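Local coordinates for epoxide hydrolase (Aspergillus niger, PDB 3G02) that catalyses the enantioselective hydrolysis of epoxides to diols, here as a variant produced by directed evolution of an alpha/beta-hydrolase-fold enzyme, at the interface of chains A and B. Coordinates in Å, arbitrary orientation; residue numbers count along the deposited sequence, not the author numbering. Chains: chain A/B, Epoxide hydrolase.

Contact 1: the interface of chains A and B. Residues chain A 41-43, 45; chain B 264-265, 268, 306, 309-310.
The loop A:Ile41 to A:Thr45, which follows helix 26-38, lies across the C-terminal half of B helix 260-268, B:Glu306 and the short helix 307-311 that follows it, in this homodimer-like pairing of two alpha/beta-hydrolase-fold epoxide hydrolases. The backbone amide N of A:Ala42 donates to the imidazole ND1 of B:His265 over 3.2 Å, approaching 32° out of the ring plane. The methyl CB of A:Ala42 sits over the face of the same ring, 3.8 Å from its centroid, and also meets OG of B:Ser268 at 3.4 Å. That hydroxyl is turned back along its own helix, anti to the carbonyl carbon (chi1 -64°), and donates to O of B:Gly264. A:Pro43 runs antiparallel to the extended side chain of B:Glu306, its CD 3.6 Å from the carboxylate OE2, while CG of B:Pro309 packs against the same CD at 3.7 Å. Two waters join the chains: one links OE2 of B:Glu306 to the carbonyl O of A:Ile41, the other the hydroxyl OG1 of A:Thr45 to the carbonyl O of B:Pro309. The methyl CG2 of A:Thr45 lies 3.6 Å from that carbonyl O. Behind the contact, NE of B:Arg310 donates to the carbonyl O of B:Glu306 at 3.0 Å.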
loop_
_atom_site.group_PDB
_atom_site.type_symbol
_atom_site.label_atom_id
_atom_site.label_comp_id
_atom_site.label_asym_id
_atom_site.label_seq_id
_atom_site.Cartn_x
_atom_site.Cartn_y
_atom_site.Cartn_z
ATOM N N ILE A 41 -9.377 -2.002 -15.332
ATOM C CA ILE A 41 -9.574 -2.668 -14.051
ATOM C C ILE A 41 -8.869 -4.011 -14.125
ATOM O O ILE A 41 -8.633 -4.544 -15.217
ATOM C CB ILE A 41 -11.059 -2.843 -13.655
ATOM C CG1 ILE A 41 -11.807 -3.667 -14.703
ATOM C CG2 ILE A 41 -11.720 -1.475 -13.426
ATOM C CD1 ILE A 41 -12.899 -4.534 -14.129
ATOM N N ALA A 42 -8.531 -4.543 -12.958
ATOM C CA ALA A 42 -7.867 -5.832 -12.872
ATOM C C ALA A 42 -8.714 -6.927 -13.508
ATOM O O ALA A 42 -9.942 -6.814 -13.557
ATOM C CB ALA A 42 -7.579 -6.168 -11.420
ATOM N N PRO A 43 -8.062 -7.999 -13.989
ATOM C CA PRO A 43 -8.854 -9.164 -14.342
ATOM C C PRO A 43 -9.488 -9.719 -13.065
ATOM O O PRO A 43 -8.941 -9.521 -11.976
ATOM C CB PRO A 43 -7.810 -10.144 -14.882
ATOM C CG PRO A 43 -6.528 -9.726 -14.218
ATOM C CD PRO A 43 -6.616 -8.234 -14.176
ATOM N N THR A 45 -10.278 -11.922 -9.960
ATOM C CA THR A 45 -9.475 -12.849 -9.171
ATOM C C THR A 45 -10.356 -13.397 -8.062
ATOM O O THR A 45 -11.415 -12.836 -7.765
ATOM C CB THR A 45 -8.250 -12.156 -8.522
ATOM O OG1 THR A 45 -8.701 -11.058 -7.721
ATOM C CG2 THR A 45 -7.262 -11.659 -9.575
ATOM N N GLY B 264 -4.494 -4.834 -6.307
ATOM C CA GLY B 264 -4.581 -5.436 -7.638
ATOM C C GLY B 264 -5.259 -4.514 -8.635
ATOM O O GLY B 264 -4.768 -4.316 -9.749
ATOM N N HIS B 265 -6.386 -3.935 -8.229
ATOM C CA HIS B 265 -7.095 -2.979 -9.077
ATOM C C HIS B 265 -6.316 -1.676 -9.271
ATOM O O HIS B 265 -6.259 -1.138 -10.386
ATOM C CB HIS B 265 -8.495 -2.711 -8.532
ATOM C CG HIS B 265 -9.475 -3.800 -8.840
ATOM N ND1 HIS B 265 -9.912 -4.063 -10.120
ATOM C CD2 HIS B 265 -10.100 -4.693 -8.038
ATOM C CE1 HIS B 265 -10.771 -5.067 -10.093
ATOM N NE2 HIS B 265 -10.904 -5.465 -8.842
ATOM N N SER B 268 -3.524 -2.261 -11.759
ATOM C CA SER B 268 -4.026 -2.614 -13.082
ATOM C C SER B 268 -4.561 -1.394 -13.818
ATOM O O SER B 268 -4.713 -1.422 -15.038
ATOM C CB SER B 268 -5.125 -3.665 -12.979
ATOM O OG SER B 268 -4.630 -4.873 -12.441
ATOM N N GLU B 306 -1.089 -9.172 -17.118
ATOM C CA GLU B 306 -1.929 -8.922 -15.942
ATOM C C GLU B 306 -1.464 -9.758 -14.745
ATOM O O GLU B 306 -2.268 -10.372 -14.043
ATOM C CB GLU B 306 -3.405 -9.173 -16.267
ATOM C CG GLU B 306 -3.967 -8.214 -17.313
ATOM C CD GLU B 306 -5.390 -8.556 -17.700
ATOM O OE1 GLU B 306 -5.647 -9.728 -18.045
ATOM O OE2 GLU B 306 -6.253 -7.651 -17.662
ATOM N N PRO B 309 -2.195 -8.560 -10.108
ATOM C CA PRO B 309 -3.336 -8.921 -9.257
ATOM C C PRO B 309 -3.480 -10.419 -8.978
ATOM O O PRO B 309 -4.114 -10.795 -7.982
ATOM C CB PRO B 309 -4.544 -8.416 -10.049
ATOM C CG PRO B 309 -4.059 -8.250 -11.435
ATOM C CD PRO B 309 -2.620 -7.933 -11.373
ATOM N N ARG B 310 -2.912 -11.245 -9.857
ATOM C CA ARG B 310 -3.010 -12.702 -9.757
ATOM C C ARG B 310 -1.868 -13.312 -8.957
ATOM O O ARG B 310 -2.042 -14.345 -8.308
ATOM C CB ARG B 310 -3.025 -13.330 -11.153
ATOM C CG ARG B 310 -4.062 -12.734 -12.087
ATOM C CD ARG B 310 -4.101 -13.486 -13.411
ATOM N NE ARG B 310 -2.912 -13.272 -14.240
ATOM C CZ ARG B 310 -2.075 -14.233 -14.637
ATOM N NH1 ARG B 310 -2.269 -15.499 -14.277
ATOM N NH2 ARG B 310 -1.040 -13.925 -15.409
HETATM O O HOH W 1 -6.621 -9.694 -6.589
HETATM O O HOH W 2 -6.364 -5.316 -16.444
#

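Contact 2: the interface of chains A and B. Residues chain A 39-40, 269-270, 272-273; chain B 39-40, 269-270, 272-273.
A:Ser269 and B:Ser269 reach across the two-fold axis of the paired epoxide hydrolases, each from the turn between helices 260-268 and 271-284 of the alpha/beta-hydrolase-fold chain; A:Ser269 heads for B:Ser270 and the loop at B:Ser39 and B:Lys40, and B:Ser269 for the same residues of chain A. The hydrogen bonds across are backbone to backbone and come in a symmetric pair. N of A:Lys40 donates to the carbonyl O of B:Ser269 at 3.2 Å, and N of B:Lys40 to O of A:Ser269 at 3.0 Å, both nearly straight at the hydrogen. Within each chain a second set of polar contacts fixes the serine side chains. OG of A:Ser270, anti to its backbone N (chi1 163°), meets OG of A:Ser39 at 2.6 Å and accepts from N of A:Ile272 at 3.1 Å; chain B repeats this. The hydroxyl of A:Ser270 thus ties the A:Ser39 loop to the first turn of helix 271-284, which probably steadies the neighbouring A:Lys40 amide for its bond across. Van der Waals packing fills the centre. CB of A:Ser270 faces CB of B:Ser270 at 3.9 Å. OG of A:Ser269 stands between its backbone N and carbonyl carbon (chi1 70°), which points it at the methyl CB of B:Ala273, 3.4 Å away, and at CB of B:Ser270. CG2 of B:Ile272 flanks CB of A:Ser269 at 4.0 Å.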
loop_
_atom_site.group_PDB
_atom_site.type_symbol
_atom_site.label_atom_id
_atom_site.label_comp_id
_atom_site.label_asym_id
_atom_site.label_seq_id
_atom_site.Cartn_x
_atom_site.Cartn_y
_atom_site.Cartn_z
ATOM N N SER A 39 -8.862 4.288 -18.020
ATOM C CA SER A 39 -8.416 3.421 -16.927
ATOM C C SER A 39 -8.891 1.984 -17.083
ATOM O O SER A 39 -10.034 1.728 -17.461
ATOM C CB SER A 39 -8.905 3.965 -15.584
ATOM O OG SER A 39 -8.332 5.225 -15.290
ATOM N N LYS A 40 -8.001 1.046 -16.781
ATOM C CA LYS A 40 -8.344 -0.368 -16.804
ATOM C C LYS A 40 -8.756 -0.831 -15.408
ATOM O O LYS A 40 -8.532 -0.130 -14.421
ATOM C CB LYS A 40 -7.150 -1.203 -17.291
ATOM C CG LYS A 40 -6.526 -0.761 -18.616
ATOM C CD LYS A 40 -7.456 -1.013 -19.800
ATOM C CE LYS A 40 -6.717 -0.862 -21.119
ATOM N NZ LYS A 40 -7.651 -0.732 -22.271
ATOM N N SER A 269 -1.766 8.595 -10.769
ATOM C CA SER A 269 -1.661 8.151 -12.163
ATOM C C SER A 269 -3.010 7.981 -12.852
ATOM O O SER A 269 -3.134 8.237 -14.052
ATOM C CB SER A 269 -0.845 6.859 -12.257
ATOM O OG SER A 269 -1.548 5.764 -11.705
ATOM N N SER A 270 -4.008 7.549 -12.088
ATOM C CA SER A 270 -5.326 7.223 -12.621
ATOM C C SER A 270 -6.392 7.501 -11.571
ATOM O O SER A 270 -6.208 7.171 -10.394
ATOM C CB SER A 270 -5.391 5.750 -13.027
ATOM O OG SER A 270 -6.735 5.315 -13.178
ATOM N N ILE A 272 -9.107 5.967 -11.243
ATOM C CA ILE A 272 -9.596 4.664 -10.793
ATOM C C ILE A 272 -8.695 4.073 -9.696
ATOM O O ILE A 272 -9.193 3.441 -8.758
ATOM C CB ILE A 272 -9.814 3.701 -11.991
ATOM C CG1 ILE A 272 -11.076 4.123 -12.766
ATOM C CG2 ILE A 272 -9.874 2.233 -11.549
ATOM C CD1 ILE A 272 -12.383 4.009 -12.013
ATOM N N ALA A 273 -7.385 4.304 -9.799
ATOM C CA ALA A 273 -6.467 3.947 -8.712
ATOM C C ALA A 273 -6.868 4.668 -7.429
ATOM O O ALA A 273 -6.988 4.049 -6.372
ATOM C CB ALA A 273 -5.022 4.276 -9.078
ATOM N N SER B 39 -1.439 8.635 -18.721
ATOM C CA SER B 39 -1.435 8.546 -17.265
ATOM C C SER B 39 -0.891 9.844 -16.681
ATOM O O SER B 39 -0.055 10.515 -17.298
ATOM C CB SER B 39 -0.626 7.345 -16.783
ATOM O OG SER B 39 -1.337 6.142 -17.033
ATOM N N LYS B 40 -1.389 10.212 -15.507
ATOM C CA LYS B 40 -0.968 11.448 -14.876
ATOM C C LYS B 40 0.231 11.251 -13.970
ATOM O O LYS B 40 0.466 10.157 -13.447
ATOM C CB LYS B 40 -2.121 12.105 -14.116
ATOM C CG LYS B 40 -2.904 13.093 -14.957
ATOM C CD LYS B 40 -3.804 13.969 -14.106
ATOM C CE LYS B 40 -3.098 15.220 -13.610
ATOM N NZ LYS B 40 -4.032 16.086 -12.838
ATOM N N SER B 269 -4.849 -0.324 -13.079
ATOM C CA SER B 269 -5.537 0.832 -13.658
ATOM C C SER B 269 -4.680 1.611 -14.650
ATOM O O SER B 269 -5.194 2.157 -15.627
ATOM C CB SER B 269 -6.055 1.761 -12.550
ATOM O OG SER B 269 -4.995 2.450 -11.909
ATOM N N SER B 270 -3.379 1.655 -14.389
ATOM C CA SER B 270 -2.446 2.455 -15.167
ATOM C C SER B 270 -1.068 1.813 -15.134
ATOM O O SER B 270 -0.635 1.341 -14.080
ATOM C CB SER B 270 -2.354 3.868 -14.589
ATOM O OG SER B 270 -1.172 4.513 -15.035
ATOM N N ILE B 272 1.702 3.332 -15.318
ATOM C CA ILE B 272 2.538 4.193 -14.482
ATOM C C ILE B 272 2.402 3.803 -13.001
ATOM O O ILE B 272 3.393 3.794 -12.259
ATOM C CB ILE B 272 2.225 5.702 -14.724
ATOM C CG1 ILE B 272 2.681 6.129 -16.133
ATOM C CG2 ILE B 272 2.853 6.591 -13.652
ATOM C CD1 ILE B 272 4.161 5.988 -16.407
ATOM N N ALA B 273 1.187 3.453 -12.587
ATOM C CA ALA B 273 0.974 2.926 -11.233
ATOM C C ALA B 273 1.836 1.685 -11.005
ATOM O O ALA B 273 2.540 1.571 -9.995
ATOM C CB ALA B 273 -0.495 2.598 -11.005
#

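Contact 3: the interface of chains A and B. Residues chain A 41-42, 47-48, 57-59, 62; chain B 261, 265.
Helix 260-268 of one alpha/beta-hydrolase-fold epoxide hydrolase presents B:Ser261 and B:His265, one turn apart, to a groove of chain A formed by the 3-10 helix 47-49, the loop at A:Ile57 and the start of helix 59-71. The hydroxyl OG of B:Ser261, anti to its backbone N (chi1 -175°), donates to the carbonyl O of A:Ile57 at 2.5 Å, a short bond running nearly along the C=O axis at 163°. A:Ser48 lies beside it, its CA 3.9 Å from CB of B:Ser261. The imidazole of B:His265 is sandwiched: A:Leu62 and A:Ile57 both lie on one side of it, opposite the face taken by the methyl of A:Ala42. The methyl CD2 of A:Leu62 rests against CG of the B:His265 ring at 3.6 Å, the two side chains running alongside each other and pointing opposite ways. CD1 of A:Ile57 meets the ring carbon CD2 of B:His265 at 3.8 Å. At the ring edge, in plane with it, OG of A:Ser59 makes a weak hydrogen bond with NE2 of B:His265 at 3.4 Å, a second hold on a ring whose ND1 takes the A:Ala42 amide, which may help to fix its rotation. The hydroxyl of A:Ser48 holds that of A:Ser59 in turn, OG to OG 2.7 Å, a second-shell link from the 3-10 helix to the first residue of helix 59-71.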
loop_
_atom_site.group_PDB
_atom_site.type_symbol
_atom_site.label_atom_id
_atom_site.label_comp_id
_atom_site.label_asym_id
_atom_site.label_seq_id
_atom_site.Cartn_x
_atom_site.Cartn_y
_atom_site.Cartn_z
ATOM N N ILE A 41 -9.377 -2.002 -15.332
ATOM C CA ILE A 41 -9.574 -2.668 -14.051
ATOM C C ILE A 41 -8.869 -4.011 -14.125
ATOM O O ILE A 41 -8.633 -4.544 -15.217
ATOM C CB ILE A 41 -11.059 -2.843 -13.655
ATOM C CG1 ILE A 41 -11.807 -3.667 -14.703
ATOM C CG2 ILE A 41 -11.720 -1.475 -13.426
ATOM C CD1 ILE A 41 -12.899 -4.534 -14.129
ATOM N N ALA A 42 -8.531 -4.543 -12.958
ATOM C CA ALA A 42 -7.867 -5.832 -12.872
ATOM C C ALA A 42 -8.714 -6.927 -13.508
ATOM O O ALA A 42 -9.942 -6.814 -13.557
ATOM C CB ALA A 42 -7.579 -6.168 -11.420
ATOM N N GLU A 47 -9.871 -13.079 -5.010
ATOM C CA GLU A 47 -9.986 -12.028 -4.006
ATOM C C GLU A 47 -11.036 -10.986 -4.366
ATOM O O GLU A 47 -11.798 -10.547 -3.505
ATOM C CB GLU A 47 -8.633 -11.356 -3.772
ATOM C CG GLU A 47 -7.555 -12.308 -3.260
ATOM C CD GLU A 47 -6.651 -12.816 -4.369
ATOM O OE1 GLU A 47 -7.140 -13.007 -5.505
ATOM O OE2 GLU A 47 -5.441 -13.000 -4.105
ATOM N N SER A 48 -11.075 -10.603 -5.640
ATOM C CA SER A 48 -11.977 -9.543 -6.091
ATOM C C SER A 48 -13.413 -10.028 -6.275
ATOM O O SER A 48 -14.316 -9.228 -6.511
ATOM C CB SER A 48 -11.463 -8.881 -7.374
ATOM O OG SER A 48 -11.725 -9.686 -8.513
ATOM N N ILE A 57 -11.767 -3.840 -2.241
ATOM C CA ILE A 57 -12.877 -3.566 -3.157
ATOM C C ILE A 57 -13.101 -4.705 -4.150
ATOM O O ILE A 57 -12.157 -5.314 -4.646
ATOM C CB ILE A 57 -12.693 -2.242 -3.925
ATOM C CG1 ILE A 57 -11.374 -2.251 -4.708
ATOM C CG2 ILE A 57 -12.748 -1.048 -2.964
ATOM C CD1 ILE A 57 -11.499 -1.720 -6.096
ATOM N N THR A 58 -14.365 -4.987 -4.434
ATOM C CA THR A 58 -14.705 -6.060 -5.358
ATOM C C THR A 58 -14.668 -5.575 -6.801
ATOM O O THR A 58 -14.781 -4.376 -7.072
ATOM C CB THR A 58 -16.112 -6.621 -5.077
ATOM O OG1 THR A 58 -17.087 -5.598 -5.309
ATOM C CG2 THR A 58 -16.229 -7.128 -3.639
ATOM N N SER A 59 -14.523 -6.520 -7.724
ATOM C CA SER A 59 -14.615 -6.217 -9.146
ATOM C C SER A 59 -15.962 -5.589 -9.496
ATOM O O SER A 59 -16.010 -4.613 -10.240
ATOM C CB SER A 59 -14.394 -7.481 -9.976
ATOM O OG SER A 59 -13.018 -7.828 -9.982
ATOM N N LEU A 62 -16.111 -1.853 -8.265
ATOM C CA LEU A 62 -15.272 -0.952 -9.053
ATOM C C LEU A 62 -15.809 -0.733 -10.468
ATOM O O LEU A 62 -15.809 0.397 -10.955
ATOM C CB LEU A 62 -13.808 -1.404 -9.074
ATOM C CG LEU A 62 -12.817 -0.341 -9.570
ATOM C CD1 LEU A 62 -12.806 0.893 -8.672
ATOM C CD2 LEU A 62 -11.419 -0.914 -9.704
ATOM N N SER B 261 -7.107 -7.428 -3.314
ATOM C CA SER B 261 -8.049 -6.999 -4.348
ATOM C C SER B 261 -7.906 -5.512 -4.666
ATOM O O SER B 261 -7.858 -5.122 -5.827
ATOM C CB SER B 261 -9.487 -7.342 -3.985
ATOM O OG SER B 261 -10.327 -7.004 -5.068
ATOM N N HIS B 265 -6.386 -3.935 -8.229
ATOM C CA HIS B 265 -7.095 -2.979 -9.077
ATOM C C HIS B 265 -6.316 -1.676 -9.271
ATOM O O HIS B 265 -6.259 -1.138 -10.386
ATOM C CB HIS B 265 -8.495 -2.711 -8.532
ATOM C CG HIS B 265 -9.475 -3.800 -8.840
ATOM N ND1 HIS B 265 -9.912 -4.063 -10.120
ATOM C CD2 HIS B 265 -10.100 -4.693 -8.038
ATOM C CE1 HIS B 265 -10.771 -5.067 -10.093
ATOM N NE2 HIS B 265 -10.904 -5.465 -8.842
#

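Contact 4: the interface of chains A and B. Residues chain A 31, 35, 268-269, 303, 306; chain B 38-40.
B:Lys40 stretches along chain A, its aliphatic stem laid across A:Leu35 and A:Trp303, which stand next to each other, and its amine reaching towards A:Glu306. A:Leu35 crosses the lysine at about a right angle, its methyl CD1 touching CG of B:Lys40 at 3.8 Å. CD of B:Lys40 lies obliquely over the rim of the A:Trp303 indole at the benzo carbon CZ2 (3.5 Å), on the face that also carries a water. The lysine chain is extended at chi2 and bends at chi3 (88°), turning its end towards A:Trp303 and A:Glu306. There NZ of B:Lys40 is hydrogen-bonded to that water at 2.6 Å, and the water is held by the carbonyl O of A:Trp303 at 2.7 Å. A:Glu306 meets the lysine roughly at right angles; its OE2 forms a long salt bridge to NZ of B:Lys40 at 4.0 Å. The carboxylate of A:Asp31 may add a favourable charge without touching the amine. At its root the lysine is fixed by the backbone bond to A:Ser269. CD2 of A:Leu35 also abuts the carbonyl O of B:Leu38. In chain A the site brings together helix 26-38, the end of helix 260-268 with A:Ser269 after it, and the end of helix 292-304 with the loop residue A:Glu306; in chain B it occupies the end of helix 26-38 and the loop after it.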
loop_
_atom_site.group_PDB
_atom_site.type_symbol
_atom_site.label_atom_id
_atom_site.label_comp_id
_atom_site.label_asym_id
_atom_site.label_seq_id
_atom_site.Cartn_x
_atom_site.Cartn_y
_atom_site.Cartn_z
ATOM N N ASP A 31 -10.906 16.145 -18.678
ATOM C CA ASP A 31 -9.693 15.354 -18.474
ATOM C C ASP A 31 -9.974 14.193 -17.526
ATOM O O ASP A 31 -9.572 13.061 -17.788
ATOM C CB ASP A 31 -8.553 16.223 -17.933
ATOM C CG ASP A 31 -7.177 15.626 -18.204
ATOM O OD1 ASP A 31 -6.956 15.124 -19.327
ATOM O OD2 ASP A 31 -6.309 15.675 -17.306
ATOM N N LEU A 35 -9.763 10.170 -18.424
ATOM C CA LEU A 35 -8.901 9.256 -17.680
ATOM C C LEU A 35 -9.687 8.156 -16.966
ATOM O O LEU A 35 -9.187 7.045 -16.818
ATOM C CB LEU A 35 -7.972 10.015 -16.729
ATOM C CG LEU A 35 -7.032 11.054 -17.366
ATOM C CD1 LEU A 35 -6.104 11.647 -16.323
ATOM C CD2 LEU A 35 -6.232 10.481 -18.536
ATOM N N SER A 268 -1.966 9.098 -8.098
ATOM C CA SER A 268 -2.087 10.241 -9.001
ATOM C C SER A 268 -2.186 9.819 -10.461
ATOM O O SER A 268 -2.645 10.604 -11.295
ATOM C CB SER A 268 -0.894 11.173 -8.832
ATOM O OG SER A 268 -0.896 11.763 -7.545
ATOM N N SER A 269 -1.766 8.595 -10.769
ATOM C CA SER A 269 -1.661 8.151 -12.163
ATOM C C SER A 269 -3.010 7.981 -12.852
ATOM O O SER A 269 -3.134 8.237 -14.052
ATOM C CB SER A 269 -0.845 6.859 -12.257
ATOM O OG SER A 269 -1.548 5.764 -11.705
ATOM N N TRP A 303 -9.118 14.177 -6.414
ATOM C CA TRP A 303 -8.461 14.084 -7.719
ATOM C C TRP A 303 -8.172 15.465 -8.300
ATOM O O TRP A 303 -7.040 15.763 -8.707
ATOM C CB TRP A 303 -9.313 13.286 -8.708
ATOM C CG TRP A 303 -8.707 13.267 -10.084
ATOM C CD1 TRP A 303 -9.035 14.078 -11.136
ATOM C CD2 TRP A 303 -7.651 12.418 -10.547
ATOM N NE1 TRP A 303 -8.253 13.780 -12.226
ATOM C CE2 TRP A 303 -7.394 12.764 -11.894
ATOM C CE3 TRP A 303 -6.892 11.397 -9.953
ATOM C CZ2 TRP A 303 -6.418 12.121 -12.660
ATOM C CZ3 TRP A 303 -5.916 10.760 -10.715
ATOM C CH2 TRP A 303 -5.691 11.124 -12.056
ATOM N N GLU A 306 -5.403 17.398 -6.489
ATOM C CA GLU A 306 -4.159 16.650 -6.248
ATOM C C GLU A 306 -3.874 16.514 -4.752
ATOM O O GLU A 306 -2.740 16.698 -4.302
ATOM C CB GLU A 306 -2.974 17.304 -6.976
ATOM C CG GLU A 306 -3.113 17.310 -8.496
ATOM C CD GLU A 306 -2.001 18.070 -9.201
ATOM O OE1 GLU A 306 -1.666 19.196 -8.767
ATOM O OE2 GLU A 306 -1.467 17.543 -10.199
ATOM N N LEU B 38 -0.844 8.997 -21.383
ATOM C CA LEU B 38 -2.002 9.706 -20.833
ATOM C C LEU B 38 -2.221 9.516 -19.338
ATOM O O LEU B 38 -3.076 10.177 -18.749
ATOM C CB LEU B 38 -3.268 9.391 -21.638
ATOM C CG LEU B 38 -3.180 9.720 -23.137
ATOM C CD1 LEU B 38 -4.463 9.347 -23.851
ATOM C CD2 LEU B 38 -2.837 11.195 -23.364
ATOM N N SER B 39 -1.439 8.635 -18.721
ATOM C CA SER B 39 -1.435 8.546 -17.265
ATOM C C SER B 39 -0.891 9.844 -16.681
ATOM O O SER B 39 -0.055 10.515 -17.298
ATOM C CB SER B 39 -0.626 7.345 -16.783
ATOM O OG SER B 39 -1.337 6.142 -17.033
ATOM N N LYS B 40 -1.389 10.212 -15.507
ATOM C CA LYS B 40 -0.968 11.448 -14.876
ATOM C C LYS B 40 0.231 11.251 -13.970
ATOM O O LYS B 40 0.466 10.157 -13.447
ATOM C CB LYS B 40 -2.121 12.105 -14.116
ATOM C CG LYS B 40 -2.904 13.093 -14.957
ATOM C CD LYS B 40 -3.804 13.969 -14.106
ATOM C CE LYS B 40 -3.098 15.220 -13.610
ATOM N NZ LYS B 40 -4.032 16.086 -12.838
HETATM O O HOH W 3 -5.316 15.215 -10.696
#

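Contact 1 and contact 3 lie about 7 Å apart between the centres of their C-alpha atoms and share A:Ile41, A:Ala42 and B:His265; contact 2 and contact 4 are as close and share A:Ser269, B:Ser39 and B:Lys40. About 19 Å separates contact 4 from contact 1 and from contact 3. The loop after helix 26-38 takes part in every contact; helix 260-268 serves contacts 1, 3 and 4, and the turn after it contacts 2 and 4. The symmetric patch suggests a dimer, though the structure alone does not prove one in solution. Contact 1 centres about 13 Å from B:Tyr315, the likely proton donor, so the interface lies outside the catalytic site itself.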